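Local coordinates for protein putative citrate lyase, alfa subunit (Streptococcus mutans, PDB 2HJ0) that is probably the alpha subunit of a citrate lyase, assigned to the CitF family and built around two mixed beta-sheets, at residues V79-L84 and H106-D111. Numbering follows the deposited sequence.
Sequences VMNMVL and HEPLID
Met80, a selenomethionine in the first turn of helix 79-89, meets the imidazole of His106 through both ends of its side chain. Its CE sits over the centre of the ring, 3.5 Å from the centroid and 15° off the normal, a CH-pi contact; SE stands farther off, 4.7 Å from that centroid. Near the backbone, Met80 CB approaches His106 NE2 at 3.3 Å. Chi2 (-98°) turns SE aside, and chi3 (-91°) sets CE over the ring. The same CE also reaches Leu109 CD1 at 4.5 Å.

Asn81 presents its amide to the turn. OD1 lies in the plane of the imidazole at its edge, 3.8 Å from His106 CD2, and packs against Pro108 CD at 3.6 Å, while ND2 donates to the carbonyl oxygen of Val105. One helical turn on from Met80, Leu84 CD2 touches Leu109 CD2 at 4.2 Å, above Ile67 and Ile97 of neighbouring parallel strands.

Helix 79-89, the crossover of a beta-alpha-beta unit between strands 66-69 and 95-99, is thereby joined to the type I turn from His106 to Leu109, which follows the second strand and leads into helix 109-114. Both imidazole nitrogens are hydrogen-bonded, which fixes the ring's rotation; ND1 accepting from Ala103 N and NE2 donating to Asp77 OD2 would favour the neutral NE2-H tautomer, while the methyl over the face adds a CH-pi contact.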
ATOM      1  N   VAL A  79       3.478 -12.538  20.700  1.00 18.74           N
ATOM      2  CA  VAL A  79       4.609 -12.324  19.803  1.00 18.67           C
ATOM      3  C   VAL A  79       5.796 -11.617  20.432  1.00 19.15           C
ATOM      4  O   VAL A  79       6.911 -12.091  20.305  1.00 19.53           O
ATOM      5  CB  VAL A  79       4.168 -11.544  18.551  1.00 19.55           C
ATOM      6  CG1 VAL A  79       5.334 -11.361  17.599  1.00 17.81           C
ATOM      7  CG2 VAL A  79       3.032 -12.277  17.871  1.00 19.40           C
HETATM    8  N   MSE A  80       5.568 -10.493  21.106  1.00 21.18           N
HETATM    9  CA  MSE A  80       6.653  -9.744  21.748  1.00 23.41           C
HETATM   10  C   MSE A  80       7.496 -10.627  22.668  1.00 22.97           C
HETATM   11  O   MSE A  80       8.681 -10.824  22.418  1.00 22.03           O
HETATM   12  CB  MSE A  80       6.088  -8.574  22.566  1.00 27.06           C
HETATM   13  CG  MSE A  80       6.336  -7.164  21.991  1.00 31.29           C
HETATM   14 SE   MSE A  80       7.852  -6.129  22.740  1.00 35.82          SE
HETATM   15  CE  MSE A  80       6.937  -5.161  24.174  1.00 33.59           C
ATOM     16  N   ASN A  81       6.877 -11.155  23.724  1.00 22.81           N
ATOM     17  CA  ASN A  81       7.578 -11.995  24.696  1.00 24.11           C
ATOM     18  C   ASN A  81       8.202 -13.201  24.040  1.00 25.49           C
ATOM     19  O   ASN A  81       9.234 -13.707  24.480  1.00 25.74           O
ATOM     20  CB  ASN A  81       6.634 -12.486  25.799  1.00 22.83           C
ATOM     21  CG  ASN A  81       5.977 -11.355  26.557  1.00 22.24           C
ATOM     22  OD1 ASN A  81       6.554 -10.281  26.735  1.00 22.32           O
ATOM     23  ND2 ASN A  81       4.768 -11.598  27.029  1.00 21.50           N
HETATM   24  N   MSE A  82       7.561 -13.666  22.986  1.00 27.58           N
HETATM   25  CA  MSE A  82       8.036 -14.823  22.252  1.00 29.71           C
HETATM   26  C   MSE A  82       9.386 -14.541  21.578  1.00 29.16           C
HETATM   27  O   MSE A  82      10.388 -15.182  21.895  1.00 28.98           O
HETATM   28  CB  MSE A  82       6.993 -15.194  21.206  1.00 34.25           C
HETATM   29  CG  MSE A  82       7.008 -16.636  20.765  1.00 40.54           C
HETATM   30 SE   MSE A  82       5.547 -16.909  19.549  1.00 51.56          SE
HETATM   31  CE  MSE A  82       4.086 -16.834  20.792  1.00 46.53           C
ATOM     32  N   VAL A  83       9.405 -13.581  20.656  1.00 27.30           N
ATOM     33  CA  VAL A  83      10.626 -13.238  19.940  1.00 25.46           C
ATOM     34  C   VAL A  83      11.760 -12.856  20.884  1.00 25.67           C
ATOM     35  O   VAL A  83      12.821 -13.485  20.880  1.00 25.48           O
ATOM     36  CB  VAL A  83      10.382 -12.078  18.955  1.00 24.50           C
ATOM     37  CG1 VAL A  83      11.674 -11.692  18.252  1.00 23.09           C
ATOM     38  CG2 VAL A  83       9.341 -12.482  17.943  1.00 23.56           C
ATOM     39  N   LEU A  84      11.525 -11.824  21.687  1.00 25.37           N
ATOM     40  CA  LEU A  84      12.511 -11.335  22.640  1.00 25.37           C
ATOM     41  C   LEU A  84      13.149 -12.456  23.448  1.00 26.27           C
ATOM     42  O   LEU A  84      14.373 -12.553  23.547  1.00 26.24           O
ATOM     43  CB  LEU A  84      11.861 -10.322  23.585  1.00 23.41           C
ATOM     44  CG  LEU A  84      12.262  -8.869  23.359  1.00 21.08           C
ATOM     45  CD1 LEU A  84      12.281  -8.539  21.890  1.00 20.56           C
ATOM     46  CD2 LEU A  84      11.300  -7.977  24.106  1.00 20.64           C
ATOM     47  N   HIS A 106       3.552  -7.640  28.781  1.00 17.54           N
ATOM     48  CA  HIS A 106       4.928  -7.549  28.324  1.00 18.56           C
ATOM     49  C   HIS A 106       5.913  -7.454  29.490  1.00 19.07           C
ATOM     50  O   HIS A 106       7.035  -6.994  29.317  1.00 18.89           O
ATOM     51  CB  HIS A 106       5.089  -6.337  27.397  1.00 18.06           C
ATOM     52  CG  HIS A 106       4.397  -6.492  26.076  1.00 18.33           C
ATOM     53  ND1 HIS A 106       3.741  -5.451  25.452  1.00 16.26           N
ATOM     54  CD2 HIS A 106       4.273  -7.563  25.257  1.00 16.83           C
ATOM     55  CE1 HIS A 106       3.239  -5.878  24.306  1.00 16.93           C
ATOM     56  NE2 HIS A 106       3.547  -7.155  24.164  1.00 17.01           N
ATOM     57  N   GLU A 107       5.495  -7.900  30.670  1.00 20.97           N
ATOM     58  CA  GLU A 107       6.348  -7.851  31.860  1.00 22.85           C
ATOM     59  C   GLU A 107       7.728  -8.482  31.662  1.00 21.99           C
ATOM     60  O   GLU A 107       8.733  -7.955  32.145  1.00 22.71           O
ATOM     61  CB  GLU A 107       5.654  -8.530  33.033  1.00 25.91           C
ATOM     62  CG  GLU A 107       6.279  -8.238  34.386  1.00 31.96           C
ATOM     63  CD  GLU A 107       5.791  -9.204  35.456  1.00 37.04           C
ATOM     64  OE1 GLU A 107       6.143 -10.408  35.364  1.00 39.88           O
ATOM     65  OE2 GLU A 107       5.049  -8.773  36.379  1.00 40.23           O
ATOM     66  N   PRO A 108       7.798  -9.625  30.961  1.00 21.37           N
ATOM     67  CA  PRO A 108       9.082 -10.290  30.725  1.00 20.13           C
ATOM     68  C   PRO A 108      10.177  -9.343  30.239  1.00 19.20           C
ATOM     69  O   PRO A 108      11.361  -9.609  30.415  1.00 19.32           O
ATOM     70  CB  PRO A 108       8.722 -11.337  29.684  1.00 20.45           C
ATOM     71  CG  PRO A 108       7.353 -11.735  30.107  1.00 19.24           C
ATOM     72  CD  PRO A 108       6.702 -10.401  30.355  1.00 20.13           C
ATOM     73  N   LEU A 109       9.766  -8.239  29.627  1.00 19.01           N
ATOM     74  CA  LEU A 109      10.695  -7.242  29.118  1.00 16.90           C
ATOM     75  C   LEU A 109      11.627  -6.760  30.222  1.00 17.68           C
ATOM     76  O   LEU A 109      12.821  -6.580  29.992  1.00 17.57           O
ATOM     77  CB  LEU A 109       9.931  -6.041  28.575  1.00 13.91           C
ATOM     78  CG  LEU A 109      10.433  -5.346  27.320  1.00 13.62           C
ATOM     79  CD1 LEU A 109       9.875  -3.913  27.332  1.00 13.69           C
ATOM     80  CD2 LEU A 109      11.947  -5.310  27.248  1.00 13.30           C
ATOM     81  N   ILE A 110      11.086  -6.552  31.420  1.00 18.04           N
ATOM     82  CA  ILE A 110      11.896  -6.056  32.524  1.00 18.43           C
ATOM     83  C   ILE A 110      13.219  -6.809  32.689  1.00 19.48           C
ATOM     84  O   ILE A 110      14.287  -6.192  32.698  1.00 18.62           O
ATOM     85  CB  ILE A 110      11.101  -6.066  33.840  1.00 18.63           C
ATOM     86  CG1 ILE A 110       9.820  -5.247  33.670  1.00 16.31           C
ATOM     87  CG2 ILE A 110      11.938  -5.458  34.954  1.00 17.99           C
ATOM     88  CD1 ILE A 110       8.920  -5.276  34.866  1.00 15.50           C
ATOM     89  N   ASP A 111      13.164  -8.133  32.794  1.00 20.67           N
ATOM     90  CA  ASP A 111      14.394  -8.904  32.932  1.00 22.40           C
ATOM     91  C   ASP A 111      15.329  -8.729  31.744  1.00 23.07           C
ATOM     92  O   ASP A 111      16.546  -8.658  31.918  1.00 24.38           O
ATOM     93  CB  ASP A 111      14.107 -10.396  33.109  1.00 24.39           C
ATOM     94  CG  ASP A 111      13.690 -10.750  34.524  1.00 26.86           C
ATOM     95  OD1 ASP A 111      14.222 -10.146  35.479  1.00 29.36           O
ATOM     96  OD2 ASP A 111      12.841 -11.647  34.686  1.00 28.19           O
TER